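Side-chain contacts in divalent-cation tolerance protein CutA (Thermotoga maritima, PDB 1VHF), which is probably involved in resistance toward heavy metals, as a copper-binding homotrimer of the CutA family: residues T9-N12 and E13-L17; R21-E25 and K26-A30; E88-L91 and T92-N96. All blocks are in the same frame, centred on the assembly; numbering follows the deposited sequence.

Contact 1: residues T9-N12 and E13-L17; sequences TFPN and EEKAL
Ala-16 lies against one face of the Phe-10 ring. Its CA stands 3.8 Å above the ring plane, displaced toward the rim, in a CH-pi contact, while its CB meets Phe-10 CD1 at 3.7 Å. Chi1 of -59° puts the Phe-10 ring beside its backbone N, and chi2 of 94° turns a face to Ala-16. Lys-15 CG approaches the same ring obliquely, 4.2 Å from Phe-10 CD2, before the lysine chain bends away at two torsions toward Glu-18, with which NZ forms a salt bridge.

Asn-12 is the N-cap of the helix that follows. Chi1 of 55° sets CG between the backbone N and the carbonyl carbon, which brings OD1 back over the first turn to accept from Lys-15 N at 2.8 Å, with the donor almost in line with the side-chain C=O. The backbone O of Asn-12 takes the N-H of Ala-16, so one residue satisfies two amides of the first turn.

The turn thus joins the end of strand 3-10 to helix 13-25. Phe-10 also packs on Ala-55 and Phe-57 of strand 46-60 and meets the His-75 ring, and Trp-53 of the same strand touches Glu-13 and Ala-16.

Contact 2: residues R21-E25 and K26-A30; sequences RKLLE and KRLIA
Leu-23 and Leu-24, in the last turn of the helix, receive the side chain of Ile-29 as the chain doubles back beside them. Chi1 of Ile-29 (64°) places CG1 between its backbone N and carbonyl carbon, and the extended second torsion carries CD1 to 3.7 Å from Leu-23 CB. CG1 itself lies 3.8 Å from Leu-24 CD2, the two side chains crossing at about a right angle. Both leucines have CG anti to the carbonyl carbon with an extended second torsion, and both touch Ile-29, but their CD2 atoms diverge: Leu-24 turns CD2 toward Ile-29, where it also rests near the carbonyl oxygens of Ile-29 and Ala-30, whereas Leu-23 sends CD2 to Leu-28 CD1, 4.1 Å away and again roughly perpendicular.

The helix ends beside this packing in a Schellman motif, with positive phi at Arg-27 (59°). Leu-28 N donates to Leu-23 O at 3.0 Å, nearly in line with the carbonyl, and Arg-27 N reaches Leu-24 O from above the carbonyl plane, 69° out of it. Lys-26 N keeps the regular bond to Lys-22 O. The methylenes of Lys-26 follow this same oxygen, with CG at 3.4 Å from Lys-22 O, until a bend at chi4 turns the amine aside toward a long, weak ion pair with Glu-70. On the exposed flank, Arg-21 NE and Glu-25 OE2 attract each other by charge alone at 3.5 Å.

The turn leads from helix 13-25 into strand 31-43. Leu-23 and Ile-29 pack on Phe-57 of strand 46-60 and Leu-67 of helix 64-74, while Ala-30 touches Trp-97, Leu-98 and Ser-101 of helix 92-101.

Contact 3: residues E88-L91 and T92-N96; sequences ENVL and TEYMN
Val-90 divides its two methyls between Tyr-94 and residue 95, a selenomethionine. CG1 takes the latter, lying 3.6 Å from both SE and CB of Met-95, with the two side chains about perpendicular. Chi1 of 58° at Val-90 sets CG1 between the backbone N and the carbonyl carbon and turns CG2 to the other neighbour. CG2 comes up to the edge of the Tyr-94 ring, close to its plane, and touches CD2 at 3.9 Å. Tyr-94 and Met-95 both have CG anti to the backbone N, and their side chains lead off from the turn beyond these contacts. The Tyr-94 ring meets that of Trp-97.

The valine lies just before the N-terminus of helix 92-101, where Leu-91 occupies the N-cap position but supplies no side-chain cap. Its backbone O makes the first regular helical bond, accepting from Met-95 N at 2.9 Å, and accepts more weakly from Tyr-94 N.

Farther out, Leu-91 CB lies 4.2 Å from Tyr-94 CB. The bend of Glu-93 at chi2 brings OE1 alongside the leucine branch, 3.8 Å from Leu-91 CG. At the polar margin, Tyr-94 OH has a weak hydrogen bond with Lys-58 NZ, and a water donates to Val-90 O at 2.7 Å and makes a longer bond with Thr-92 OG1, at 3.3 Å.

The three contacts follow one another along the chain, and each lies at an end of a helix. Contacts 1 and 2 bracket helix 13-25, the first helix of the ferredoxin-like (beta-alpha-beta-beta-alpha-beta) core, with centres about 16 Å apart. Contact 3 begins helix 92-101, which follows the core's last strand, 82-86, as an added C-terminal helix; its centre is about 20 Å from that of contact 2 and about 28 Å from that of contact 1, across the chain's centre. The nearest atoms of contacts 2 and 3 are about 6 Å apart. Two contacts thus open helices and one closes a helix, at turns linking strands and helices around the antiparallel sheet.

Contact 1: residues T9-N12 and E13-L17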
loop_
_atom_site.group_PDB
_atom_site.type_symbol
_atom_site.label_atom_id
_atom_site.label_comp_id
_atom_site.label_asym_id
_atom_site.label_seq_id
_atom_site.Cartn_x
_atom_site.Cartn_y
_atom_site.Cartn_z
ATOM N N THR A 9 -6.057 -0.845 2.119
ATOM C CA THR A 9 -6.777 -0.118 3.157
ATOM C C THR A 9 -6.561 -0.836 4.489
ATOM O O THR A 9 -6.230 -2.035 4.556
ATOM C CB THR A 9 -8.245 0.124 2.934
ATOM O OG1 THR A 9 -8.987 -1.105 3.059
ATOM C CG2 THR A 9 -8.493 0.769 1.581
ATOM N N PHE A 10 -6.661 -0.034 5.558
ATOM C CA PHE A 10 -6.380 -0.454 6.931
ATOM C C PHE A 10 -7.421 0.059 7.893
ATOM O O PHE A 10 -8.107 1.041 7.621
ATOM C CB PHE A 10 -5.001 0.179 7.345
ATOM C CG PHE A 10 -3.912 -0.294 6.405
ATOM C CD1 PHE A 10 -3.582 0.497 5.300
ATOM C CD2 PHE A 10 -3.230 -1.475 6.621
ATOM C CE1 PHE A 10 -2.641 0.059 4.384
ATOM C CE2 PHE A 10 -2.272 -1.898 5.701
ATOM C CZ PHE A 10 -1.956 -1.121 4.590
ATOM N N PRO A 11 -7.584 -0.604 9.037
ATOM C CA PRO A 11 -8.620 -0.194 9.969
ATOM C C PRO A 11 -8.405 1.109 10.663
ATOM O O PRO A 11 -9.411 1.660 11.176
ATOM C CB PRO A 11 -8.638 -1.331 11.003
ATOM C CG PRO A 11 -7.278 -1.930 10.924
ATOM C CD PRO A 11 -6.871 -1.808 9.470
ATOM N N ASN A 12 -7.193 1.604 10.778
ATOM C CA ASN A 12 -6.918 2.844 11.467
ATOM C C ASN A 12 -5.620 3.468 11.013
ATOM O O ASN A 12 -4.875 2.828 10.248
ATOM C CB ASN A 12 -7.003 2.626 12.978
ATOM C CG ASN A 12 -6.076 1.502 13.430
ATOM O OD1 ASN A 12 -4.864 1.588 13.209
ATOM N ND2 ASN A 12 -6.623 0.455 14.006
ATOM N N GLU A 13 -5.332 4.678 11.452
ATOM C CA GLU A 13 -4.146 5.407 11.044
ATOM C C GLU A 13 -2.887 4.736 11.576
ATOM O O GLU A 13 -1.915 4.555 10.840
ATOM C CB GLU A 13 -4.189 6.881 11.488
ATOM C CG GLU A 13 -3.057 7.741 10.932
ATOM C CD GLU A 13 -3.002 9.173 11.417
ATOM O OE1 GLU A 13 -3.952 9.595 12.095
ATOM O OE2 GLU A 13 -2.029 9.905 11.096
ATOM N N GLU A 14 -2.958 4.286 12.824
ATOM C CA GLU A 14 -1.773 3.671 13.439
ATOM C C GLU A 14 -1.335 2.426 12.690
ATOM O O GLU A 14 -0.134 2.272 12.443
ATOM C CB GLU A 14 -2.146 3.320 14.897
ATOM C CG GLU A 14 -2.305 4.561 15.766
ATOM C CD GLU A 14 -3.512 5.432 15.538
ATOM O OE1 GLU A 14 -4.569 5.015 15.021
ATOM O OE2 GLU A 14 -3.409 6.647 15.905
ATOM N N LYS A 15 -2.266 1.602 12.248
ATOM C CA LYS A 15 -1.897 0.383 11.516
ATOM C C LYS A 15 -1.332 0.718 10.133
ATOM O O LYS A 15 -0.358 0.105 9.712
ATOM C CB LYS A 15 -3.045 -0.585 11.390
ATOM C CG LYS A 15 -2.689 -1.926 10.772
ATOM C CD LYS A 15 -1.482 -2.555 11.490
ATOM C CE LYS A 15 -1.900 -3.079 12.858
ATOM N NZ LYS A 15 -0.870 -4.083 13.350
ATOM N N ALA A 16 -1.914 1.717 9.469
ATOM C CA ALA A 16 -1.361 2.072 8.160
ATOM C C ALA A 16 0.069 2.567 8.293
ATOM O O ALA A 16 0.963 2.206 7.480
ATOM C CB ALA A 16 -2.244 3.132 7.501
ATOM N N LEU A 17 0.291 3.475 9.249
ATOM C CA LEU A 17 1.625 4.029 9.435
ATOM C C LEU A 17 2.626 2.968 9.938
ATOM O O LEU A 17 3.762 3.041 9.472
ATOM C CB LEU A 17 1.632 5.224 10.406
ATOM C CG LEU A 17 0.702 6.375 10.052
ATOM C CD1 LEU A 17 0.987 7.544 11.014
ATOM C CD2 LEU A 17 0.787 6.824 8.623
#

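Contact 2: residues R21-E25 and K26-A30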
loop_
_atom_site.group_PDB
_atom_site.type_symbol
_atom_site.label_atom_id
_atom_site.label_comp_id
_atom_site.label_asym_id
_atom_site.label_seq_id
_atom_site.Cartn_x
_atom_site.Cartn_y
_atom_site.Cartn_z
ATOM N N ARG A 21 5.894 1.946 7.887
ATOM C CA ARG A 21 7.256 1.979 8.467
ATOM C C ARG A 21 7.923 0.628 8.360
ATOM O O ARG A 21 9.129 0.591 8.016
ATOM C CB ARG A 21 7.114 2.403 9.944
ATOM C CG ARG A 21 8.479 2.408 10.641
ATOM C CD ARG A 21 8.339 2.693 12.126
ATOM N NE ARG A 21 9.510 3.317 12.691
ATOM C CZ ARG A 21 10.074 4.476 12.387
ATOM N NH1 ARG A 21 9.595 5.270 11.451
ATOM N NH2 ARG A 21 11.157 4.841 13.059
ATOM N N LYS A 22 7.246 -0.497 8.612
ATOM C CA LYS A 22 7.865 -1.813 8.515
ATOM C C LYS A 22 8.327 -2.106 7.102
ATOM O O LYS A 22 9.397 -2.701 6.886
ATOM C CB LYS A 22 6.902 -2.913 9.002
ATOM C CG LYS A 22 6.886 -2.945 10.541
ATOM C CD LYS A 22 5.968 -4.018 11.070
ATOM C CE LYS A 22 5.793 -3.876 12.598
ATOM N NZ LYS A 22 7.110 -4.010 13.281
ATOM N N LEU A 23 7.526 -1.722 6.107
ATOM C CA LEU A 23 7.907 -1.943 4.718
ATOM C C LEU A 23 9.114 -1.094 4.355
ATOM O O LEU A 23 9.968 -1.572 3.591
ATOM C CB LEU A 23 6.717 -1.668 3.782
ATOM C CG LEU A 23 5.527 -2.592 3.996
ATOM C CD1 LEU A 23 4.315 -2.111 3.209
ATOM C CD2 LEU A 23 5.891 -4.040 3.663
ATOM N N LEU A 24 9.205 0.130 4.905
ATOM C CA LEU A 24 10.416 0.934 4.669
ATOM C C LEU A 24 11.630 0.323 5.384
ATOM O O LEU A 24 12.716 0.310 4.790
ATOM C CB LEU A 24 10.171 2.349 5.215
ATOM C CG LEU A 24 9.271 3.257 4.351
ATOM C CD1 LEU A 24 8.812 4.443 5.174
ATOM C CD2 LEU A 24 10.048 3.687 3.104
ATOM N N GLU A 25 11.436 -0.244 6.567
ATOM C CA GLU A 25 12.562 -0.852 7.324
ATOM C C GLU A 25 13.137 -2.003 6.510
ATOM O O GLU A 25 14.366 -2.250 6.476
ATOM C CB GLU A 25 12.004 -1.378 8.650
ATOM C CG GLU A 25 11.806 -0.310 9.717
ATOM C CD GLU A 25 10.984 -0.776 10.899
ATOM O OE1 GLU A 25 10.719 -1.987 11.041
ATOM O OE2 GLU A 25 10.575 0.076 11.737
ATOM N N LYS A 26 12.278 -2.744 5.828
ATOM C CA LYS A 26 12.662 -3.880 5.014
ATOM C C LYS A 26 13.132 -3.493 3.638
ATOM O O LYS A 26 13.573 -4.316 2.842
ATOM C CB LYS A 26 11.513 -4.898 4.935
ATOM C CG LYS A 26 11.151 -5.498 6.300
ATOM C CD LYS A 26 9.818 -6.233 6.229
ATOM C CE LYS A 26 9.364 -6.792 7.564
ATOM N NZ LYS A 26 10.012 -8.115 7.831
ATOM N N ARG A 27 13.072 -2.199 3.289
ATOM C CA ARG A 27 13.487 -1.631 2.019
ATOM C C ARG A 27 12.718 -2.253 0.875
ATOM O O ARG A 27 13.188 -2.357 -0.270
ATOM C CB ARG A 27 15.014 -1.683 1.850
ATOM C CG ARG A 27 15.735 -0.929 2.984
ATOM C CD ARG A 27 17.191 -0.647 2.585
ATOM N NE ARG A 27 17.947 -0.133 3.739
ATOM C CZ ARG A 27 17.911 1.100 4.211
ATOM N NH1 ARG A 27 17.172 2.038 3.663
ATOM N NH2 ARG A 27 18.650 1.413 5.286
ATOM N N LEU A 28 11.414 -2.501 1.145
ATOM C CA LEU A 28 10.533 -3.088 0.152
ATOM C C LEU A 28 9.814 -2.019 -0.660
ATOM O O LEU A 28 9.291 -2.316 -1.736
ATOM C CB LEU A 28 9.507 -4.049 0.737
ATOM C CG LEU A 28 10.116 -5.341 1.309
ATOM C CD1 LEU A 28 9.023 -6.152 1.985
ATOM C CD2 LEU A 28 10.772 -6.170 0.220
ATOM N N ILE A 29 9.720 -0.830 -0.091
ATOM C CA ILE A 29 9.080 0.313 -0.718
ATOM C C ILE A 29 9.999 1.529 -0.531
ATOM O O ILE A 29 10.851 1.576 0.352
ATOM C CB ILE A 29 7.704 0.677 -0.115
ATOM C CG1 ILE A 29 7.826 1.125 1.354
ATOM C CG2 ILE A 29 6.720 -0.497 -0.206
ATOM C CD1 ILE A 29 6.505 1.592 1.953
ATOM N N ALA A 30 9.818 2.512 -1.435
ATOM C CA ALA A 30 10.577 3.748 -1.360
ATOM C C ALA A 30 9.870 4.761 -0.461
ATOM O O ALA A 30 10.476 5.623 0.142
ATOM C CB ALA A 30 10.745 4.339 -2.762
#

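Contact 3: residues E88-L91 and T92-N96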
loop_
_atom_site.group_PDB
_atom_site.type_symbol
_atom_site.label_atom_id
_atom_site.label_comp_id
_atom_site.label_asym_id
_atom_site.label_seq_id
_atom_site.Cartn_x
_atom_site.Cartn_y
_atom_site.Cartn_z
ATOM N N GLU A 88 2.412 5.528 -16.105
ATOM C CA GLU A 88 2.824 5.660 -17.512
ATOM C C GLU A 88 4.095 6.428 -17.709
ATOM O O GLU A 88 4.746 6.323 -18.769
ATOM C CB GLU A 88 1.691 6.332 -18.313
ATOM C CG GLU A 88 0.414 5.504 -18.329
ATOM C CD GLU A 88 0.713 4.088 -18.813
ATOM O OE1 GLU A 88 1.354 3.968 -19.876
ATOM O OE2 GLU A 88 0.305 3.156 -18.098
ATOM N N ASN A 89 4.409 7.359 -16.823
ATOM C CA ASN A 89 5.593 8.203 -16.939
ATOM C C ASN A 89 5.996 8.577 -15.508
ATOM O O ASN A 89 5.139 8.601 -14.635
ATOM C CB ASN A 89 5.304 9.476 -17.727
ATOM C CG ASN A 89 5.395 9.330 -19.229
ATOM O OD1 ASN A 89 6.290 8.659 -19.747
ATOM N ND2 ASN A 89 4.442 9.927 -19.940
ATOM N N VAL A 90 7.224 8.980 -15.349
ATOM C CA VAL A 90 7.738 9.398 -14.038
ATOM C C VAL A 90 8.887 10.348 -14.280
ATOM O O VAL A 90 9.752 10.085 -15.156
ATOM C CB VAL A 90 8.178 8.204 -13.168
ATOM C CG1 VAL A 90 9.246 7.377 -13.838
ATOM C CG2 VAL A 90 8.657 8.661 -11.780
ATOM N N LEU A 91 8.990 11.380 -13.468
ATOM C CA LEU A 91 10.112 12.327 -13.582
ATOM C C LEU A 91 11.395 11.500 -13.389
ATOM O O LEU A 91 11.516 10.752 -12.434
ATOM C CB LEU A 91 9.948 13.388 -12.500
ATOM C CG LEU A 91 11.075 14.431 -12.427
ATOM C CD1 LEU A 91 11.006 15.420 -13.578
ATOM C CD2 LEU A 91 11.004 15.161 -11.092
ATOM N N THR A 92 12.339 11.677 -14.332
ATOM C CA THR A 92 13.567 10.887 -14.281
ATOM C C THR A 92 14.277 10.922 -12.949
ATOM O O THR A 92 14.606 9.829 -12.438
ATOM C CB THR A 92 14.546 11.362 -15.384
ATOM O OG1 THR A 92 13.881 11.104 -16.639
ATOM C CG2 THR A 92 15.838 10.563 -15.350
ATOM N N GLU A 93 14.497 12.090 -12.389
ATOM C CA GLU A 93 15.237 12.214 -11.124
ATOM C C GLU A 93 14.515 11.501 -9.992
ATOM O O GLU A 93 15.115 10.923 -9.075
ATOM C CB GLU A 93 15.453 13.682 -10.781
ATOM C CG GLU A 93 16.422 14.413 -11.715
ATOM C CD GLU A 93 15.694 15.174 -12.797
ATOM O OE1 GLU A 93 14.715 14.663 -13.394
ATOM O OE2 GLU A 93 16.100 16.326 -13.102
ATOM N N TYR A 94 13.175 11.516 -10.029
ATOM C CA TYR A 94 12.428 10.826 -8.973
ATOM C C TYR A 94 12.513 9.325 -9.174
ATOM O O TYR A 94 12.611 8.578 -8.194
ATOM C CB TYR A 94 10.956 11.316 -9.010
ATOM C CG TYR A 94 10.124 10.751 -7.865
ATOM C CD1 TYR A 94 10.375 11.211 -6.580
ATOM C CD2 TYR A 94 9.103 9.853 -8.061
ATOM C CE1 TYR A 94 9.672 10.734 -5.490
ATOM C CE2 TYR A 94 8.389 9.353 -6.969
ATOM C CZ TYR A 94 8.675 9.810 -5.714
ATOM O OH TYR A 94 7.958 9.363 -4.607
HETATM N N MSE A 95 12.473 8.871 -10.424
HETATM C CA MSE A 95 12.568 7.448 -10.714
HETATM C C MSE A 95 13.954 6.947 -10.235
HETATM O O MSE A 95 14.006 5.846 -9.715
HETATM C CB MSE A 95 12.451 7.129 -12.190
HETATM C CG MSE A 95 12.447 5.643 -12.534
HETATM SE SE MSE A 95 10.833 4.746 -11.978
HETATM C CE MSE A 95 11.568 3.575 -10.658
ATOM N N ASN A 96 14.971 7.795 -10.412
ATOM C CA ASN A 96 16.305 7.327 -9.941
ATOM C C ASN A 96 16.336 7.223 -8.428
ATOM O O ASN A 96 16.908 6.289 -7.855
ATOM C CB ASN A 96 17.369 8.325 -10.383
ATOM C CG ASN A 96 17.592 8.380 -11.881
ATOM O OD1 ASN A 96 17.341 7.415 -12.598
ATOM N ND2 ASN A 96 18.091 9.513 -12.352
HETATM O O HOH W 1 11.395 8.967 -16.941
#